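Long-range contact in UDP-N-acetylglucosamine 2-epimerase (Listeria monocytogenes, PDB 3OT5), which probably interconverts UDP-N-acetylglucosamine and UDP-N-acetylmannosamine by epimerising the sugar at C2: residues M244-R255 and K348-L359. Sequence-based numbering, arbitrary orientation.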
loop_
_atom_site.group_PDB
_atom_site.type_symbol
_atom_site.label_atom_id
_atom_site.label_comp_id
_atom_site.label_asym_id
_atom_site.label_seq_id
_atom_site.Cartn_x
_atom_site.Cartn_y
_atom_site.Cartn_z
ATOM N N MET A 244 13.617 20.456 5.652
ATOM C CA MET A 244 13.856 19.065 5.280
ATOM C C MET A 244 14.864 18.918 4.124
ATOM O O MET A 244 15.740 18.059 4.199
ATOM C CB MET A 244 12.535 18.338 4.987
ATOM C CG MET A 244 11.606 18.323 6.201
ATOM S SD MET A 244 10.141 17.305 6.058
ATOM C CE MET A 244 9.398 17.933 4.554
ATOM N N PHE A 245 14.759 19.746 3.079
ATOM C CA PHE A 245 15.724 19.660 1.969
ATOM C C PHE A 245 17.114 20.041 2.466
ATOM O O PHE A 245 18.110 19.388 2.131
ATOM C CB PHE A 245 15.368 20.542 0.766
ATOM C CG PHE A 245 14.067 20.193 0.094
ATOM C CD1 PHE A 245 13.751 18.882 -0.209
ATOM C CD2 PHE A 245 13.225 21.196 -0.364
ATOM C CE1 PHE A 245 12.550 18.562 -0.865
ATOM C CE2 PHE A 245 12.040 20.892 -1.028
ATOM C CZ PHE A 245 11.703 19.569 -1.278
ATOM N N GLU A 246 17.182 21.103 3.261
ATOM C CA GLU A 246 18.453 21.547 3.817
ATOM C C GLU A 246 19.070 20.420 4.632
ATOM O O GLU A 246 20.277 20.243 4.621
ATOM C CB GLU A 246 18.273 22.808 4.667
ATOM C CG GLU A 246 17.899 24.048 3.859
ATOM C CD GLU A 246 17.675 25.288 4.716
ATOM O OE1 GLU A 246 17.793 26.416 4.184
ATOM O OE2 GLU A 246 17.396 25.147 5.922
ATOM N N ALA A 247 18.230 19.643 5.311
ATOM C CA ALA A 247 18.704 18.527 6.124
ATOM C C ALA A 247 19.398 17.462 5.277
ATOM O O ALA A 247 20.520 17.071 5.583
ATOM C CB ALA A 247 17.550 17.902 6.893
ATOM N N VAL A 248 18.720 16.999 4.226
ATOM C CA VAL A 248 19.266 15.968 3.347
ATOM C C VAL A 248 20.482 16.480 2.560
ATOM O O VAL A 248 21.424 15.736 2.311
ATOM C CB VAL A 248 18.172 15.345 2.433
ATOM C CG1 VAL A 248 17.171 14.563 3.278
ATOM C CG2 VAL A 248 17.455 16.408 1.611
ATOM N N ARG A 249 20.466 17.751 2.178
ATOM C CA ARG A 249 21.609 18.351 1.501
ATOM C C ARG A 249 22.821 18.167 2.406
ATOM O O ARG A 249 23.877 17.695 1.979
ATOM C CB ARG A 249 21.373 19.843 1.299
ATOM C CG ARG A 249 22.550 20.632 0.746
ATOM C CD ARG A 249 22.806 20.406 -0.739
ATOM N NE ARG A 249 23.950 21.201 -1.188
ATOM C CZ ARG A 249 24.226 21.516 -2.453
ATOM N NH1 ARG A 249 23.408 21.167 -3.435
ATOM N NH2 ARG A 249 25.303 22.243 -2.729
ATOM N N GLU A 250 22.648 18.540 3.668
ATOM C CA GLU A 250 23.718 18.442 4.660
ATOM C C GLU A 250 24.152 16.990 4.923
ATOM O O GLU A 250 25.332 16.732 5.174
ATOM C CB GLU A 250 23.306 19.158 5.957
ATOM C CG GLU A 250 24.408 19.227 6.999
ATOM C CD GLU A 250 24.073 20.135 8.182
ATOM O OE1 GLU A 250 24.766 20.033 9.220
ATOM O OE2 GLU A 250 23.126 20.949 8.077
ATOM N N ILE A 251 23.210 16.050 4.870
ATOM C CA ILE A 251 23.524 14.634 5.065
ATOM C C ILE A 251 24.435 14.207 3.913
ATOM O O ILE A 251 25.487 13.581 4.123
ATOM C CB ILE A 251 22.247 13.743 5.081
ATOM C CG1 ILE A 251 21.355 14.072 6.281
ATOM C CG2 ILE A 251 22.609 12.274 5.146
ATOM C CD1 ILE A 251 19.988 13.371 6.240
ATOM N N VAL A 252 24.034 14.577 2.698
ATOM C CA VAL A 252 24.801 14.253 1.499
ATOM C C VAL A 252 26.203 14.869 1.515
ATOM O O VAL A 252 27.175 14.194 1.180
ATOM C CB VAL A 252 24.053 14.676 0.223
ATOM C CG1 VAL A 252 24.964 14.573 -1.003
ATOM C CG2 VAL A 252 22.802 13.834 0.062
ATOM N N GLU A 253 26.314 16.135 1.910
ATOM C CA GLU A 253 27.629 16.797 1.968
ATOM C C GLU A 253 28.533 16.214 3.055
ATOM O O GLU A 253 29.741 16.113 2.873
ATOM C CB GLU A 253 27.484 18.307 2.195
ATOM C CG GLU A 253 26.812 19.053 1.050
ATOM C CD GLU A 253 26.735 20.553 1.283
ATOM O OE1 GLU A 253 27.451 21.072 2.175
ATOM O OE2 GLU A 253 25.969 21.223 0.558
ATOM N N SER A 254 27.936 15.827 4.177
ATOM C CA SER A 254 28.675 15.278 5.311
ATOM C C SER A 254 29.142 13.842 5.109
ATOM O O SER A 254 30.126 13.421 5.725
ATOM C CB SER A 254 27.805 15.344 6.566
ATOM O OG SER A 254 27.438 16.685 6.855
ATOM N N ARG A 255 28.424 13.094 4.275
ATOM C CA ARG A 255 28.747 11.699 3.982
ATOM C C ARG A 255 28.882 11.531 2.473
ATOM O O ARG A 255 27.880 11.426 1.749
ATOM C CB ARG A 255 27.659 10.776 4.535
ATOM C CG ARG A 255 27.520 10.827 6.044
ATOM C CD ARG A 255 28.809 10.365 6.736
ATOM N NE ARG A 255 28.664 10.352 8.189
ATOM C CZ ARG A 255 28.911 11.391 8.987
ATOM N NH1 ARG A 255 28.736 11.261 10.293
ATOM N NH2 ARG A 255 29.322 12.562 8.492
ATOM N N LYS A 348 14.808 19.719 10.884
ATOM C CA LYS A 348 16.097 19.540 10.193
ATOM C C LYS A 348 17.180 18.837 11.038
ATOM O O LYS A 348 17.872 17.939 10.564
ATOM C CB LYS A 348 16.605 20.917 9.757
ATOM C CG LYS A 348 17.909 20.935 8.988
ATOM C CD LYS A 348 18.308 22.382 8.692
ATOM C CE LYS A 348 19.609 22.477 7.917
ATOM N NZ LYS A 348 19.944 23.898 7.570
ATOM N N GLU A 349 17.326 19.247 12.287
ATOM C CA GLU A 349 18.339 18.646 13.149
ATOM C C GLU A 349 18.040 17.177 13.430
ATOM O O GLU A 349 18.952 16.360 13.538
ATOM C CB GLU A 349 18.487 19.420 14.468
ATOM C CG GLU A 349 19.079 20.829 14.320
ATOM C CD GLU A 349 18.201 21.788 13.527
ATOM O OE1 GLU A 349 16.960 21.601 13.522
ATOM O OE2 GLU A 349 18.753 22.743 12.929
ATOM N N ASN A 350 16.759 16.835 13.509
ATOM C CA ASN A 350 16.369 15.470 13.799
ATOM C C ASN A 350 16.554 14.595 12.537
ATOM O O ASN A 350 16.896 13.418 12.636
ATOM C CB ASN A 350 14.927 15.434 14.329
ATOM C CG ASN A 350 14.661 14.243 15.231
ATOM O OD1 ASN A 350 15.490 13.897 16.082
ATOM N ND2 ASN A 350 13.481 13.658 15.106
ATOM N N LEU A 351 16.316 15.165 11.356
ATOM C CA LEU A 351 16.532 14.422 10.102
ATOM C C LEU A 351 18.004 13.997 10.004
ATOM O O LEU A 351 18.311 12.815 9.787
ATOM C CB LEU A 351 16.157 15.255 8.870
ATOM C CG LEU A 351 14.753 15.190 8.226
ATOM C CD1 LEU A 351 13.712 15.695 9.179
ATOM C CD2 LEU A 351 14.667 15.921 6.892
ATOM N N ILE A 352 18.898 14.971 10.177
ATOM C CA ILE A 352 20.353 14.752 10.109
ATOM C C ILE A 352 20.834 13.728 11.132
ATOM O O ILE A 352 21.474 12.734 10.780
ATOM C CB ILE A 352 21.140 16.067 10.344
ATOM C CG1 ILE A 352 20.826 17.092 9.252
ATOM C CG2 ILE A 352 22.641 15.797 10.355
ATOM C CD1 ILE A 352 21.453 18.442 9.489
ATOM N N LYS A 353 20.525 13.976 12.398
ATOM C CA LYS A 353 20.933 13.077 13.471
ATOM C C LYS A 353 20.525 11.648 13.201
ATOM O O LYS A 353 21.347 10.729 13.206
ATOM C CB LYS A 353 20.270 13.484 14.784
ATOM C CG LYS A 353 20.750 14.765 15.409
ATOM C CD LYS A 353 19.775 15.197 16.517
ATOM C CE LYS A 353 19.538 14.105 17.562
ATOM N NZ LYS A 353 18.549 14.527 18.599
ATOM N N GLU A 354 19.236 11.471 12.949
ATOM C CA GLU A 354 18.689 10.147 12.747
ATOM C C GLU A 354 19.258 9.490 11.494
ATOM O O GLU A 354 19.500 8.288 11.477
ATOM C CB GLU A 354 17.173 10.207 12.680
ATOM C CG GLU A 354 16.551 8.920 13.122
ATOM C CD GLU A 354 16.699 8.721 14.622
ATOM O OE1 GLU A 354 17.047 7.603 15.052
ATOM O OE2 GLU A 354 16.505 9.702 15.366
ATOM N N ALA A 355 19.470 10.275 10.447
ATOM C CA ALA A 355 20.043 9.755 9.217
ATOM C C ALA A 355 21.487 9.293 9.473
ATOM O O ALA A 355 21.856 8.153 9.170
ATOM C CB ALA A 355 20.026 10.817 8.152
ATOM N N LEU A 356 22.293 10.186 10.034
ATOM C CA LEU A 356 23.692 9.875 10.321
ATOM C C LEU A 356 23.807 8.623 11.180
ATOM O O LEU A 356 24.647 7.766 10.920
ATOM C CB LEU A 356 24.391 11.057 10.992
ATOM C CG LEU A 356 24.478 12.332 10.152
ATOM C CD1 LEU A 356 25.356 13.374 10.846
ATOM C CD2 LEU A 356 25.029 12.025 8.778
ATOM N N ASP A 357 22.956 8.524 12.196
ATOM C CA ASP A 357 22.934 7.359 13.082
ATOM C C ASP A 357 22.910 6.087 12.251
ATOM O O ASP A 357 23.765 5.210 12.413
ATOM C CB ASP A 357 21.690 7.402 13.978
ATOM C CG ASP A 357 21.577 6.194 14.898
ATOM O OD1 ASP A 357 20.439 5.691 15.069
ATOM O OD2 ASP A 357 22.612 5.725 15.423
ATOM N N LEU A 358 21.935 6.008 11.348
ATOM C CA LEU A 358 21.767 4.846 10.473
ATOM C C LEU A 358 22.928 4.667 9.503
ATOM O O LEU A 358 23.366 3.544 9.244
ATOM C CB LEU A 358 20.452 4.950 9.693
ATOM C CG LEU A 358 19.198 4.871 10.558
ATOM C CD1 LEU A 358 17.936 5.058 9.722
ATOM C CD2 LEU A 358 19.170 3.547 11.288
ATOM N N LEU A 359 23.430 5.769 8.967
ATOM C CA LEU A 359 24.552 5.703 8.041
ATOM C C LEU A 359 25.885 5.302 8.709
ATOM O O LEU A 359 26.665 4.547 8.125
ATOM C CB LEU A 359 24.712 7.043 7.314
ATOM C CG LEU A 359 23.590 7.382 6.333
ATOM C CD1 LEU A 359 23.687 8.829 5.873
ATOM C CD2 LEU A 359 23.609 6.420 5.139
#
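Lys348 lies along the flank of Ala247 at the point where the two helices come nearest, the CA atoms of Ala247 and Lys348 being 4.9 Å apart. With CG anti to the backbone N (chi1 -178°) and every later torsion extended, the lysine chain can be followed outward atom by atom. Lys348 CB only sets the chain on its way; Lys348 CG rests 3.7 Å from CB of Ala247, CD passes CB of Glu246, and Lys348 CE reaches CB of Glu246 at 3.5 Å. Lys348 NZ ends 3.3 Å from OE2 of Glu246, a salt bridge that meets the carboxylate from 60° above its plane. Glu250 OE2 is a second negative charge nearby but lies beyond salt-bridge distance of Lys348 NZ; its carboxylate lies instead against CD1 of Ile352.

Ala247 is small enough to admit Leu351, whose CD2 sits 3.5 Å from the alanine CB, a tight fit. One turn on, Ile251 enters as a knob into the hole formed by Ile352, Ala355, Leu356 and Leu359, with its CG2 3.7 Å from Leu359 CD1; Phe306 of strand 302-307 also touches Ile251 and Ala355. At the far end, Leu356 CD2 is centred 3.9 Å above one face of the Arg255 guanidinium, which forms a salt bridge with Asp360.

The axes run in the same general direction, crossing at -31° with 8.4 Å between them, as two neighbouring helices on one side of the parallel sheet in this Rossmann-like domain. The chemistry is therefore divided: apolar carbons interlock between the helices and against Phe306, while the out-of-plane approach to Glu246, with Glu250 nearby, is consistent with diffuse electrostatic attraction at the partly exposed border.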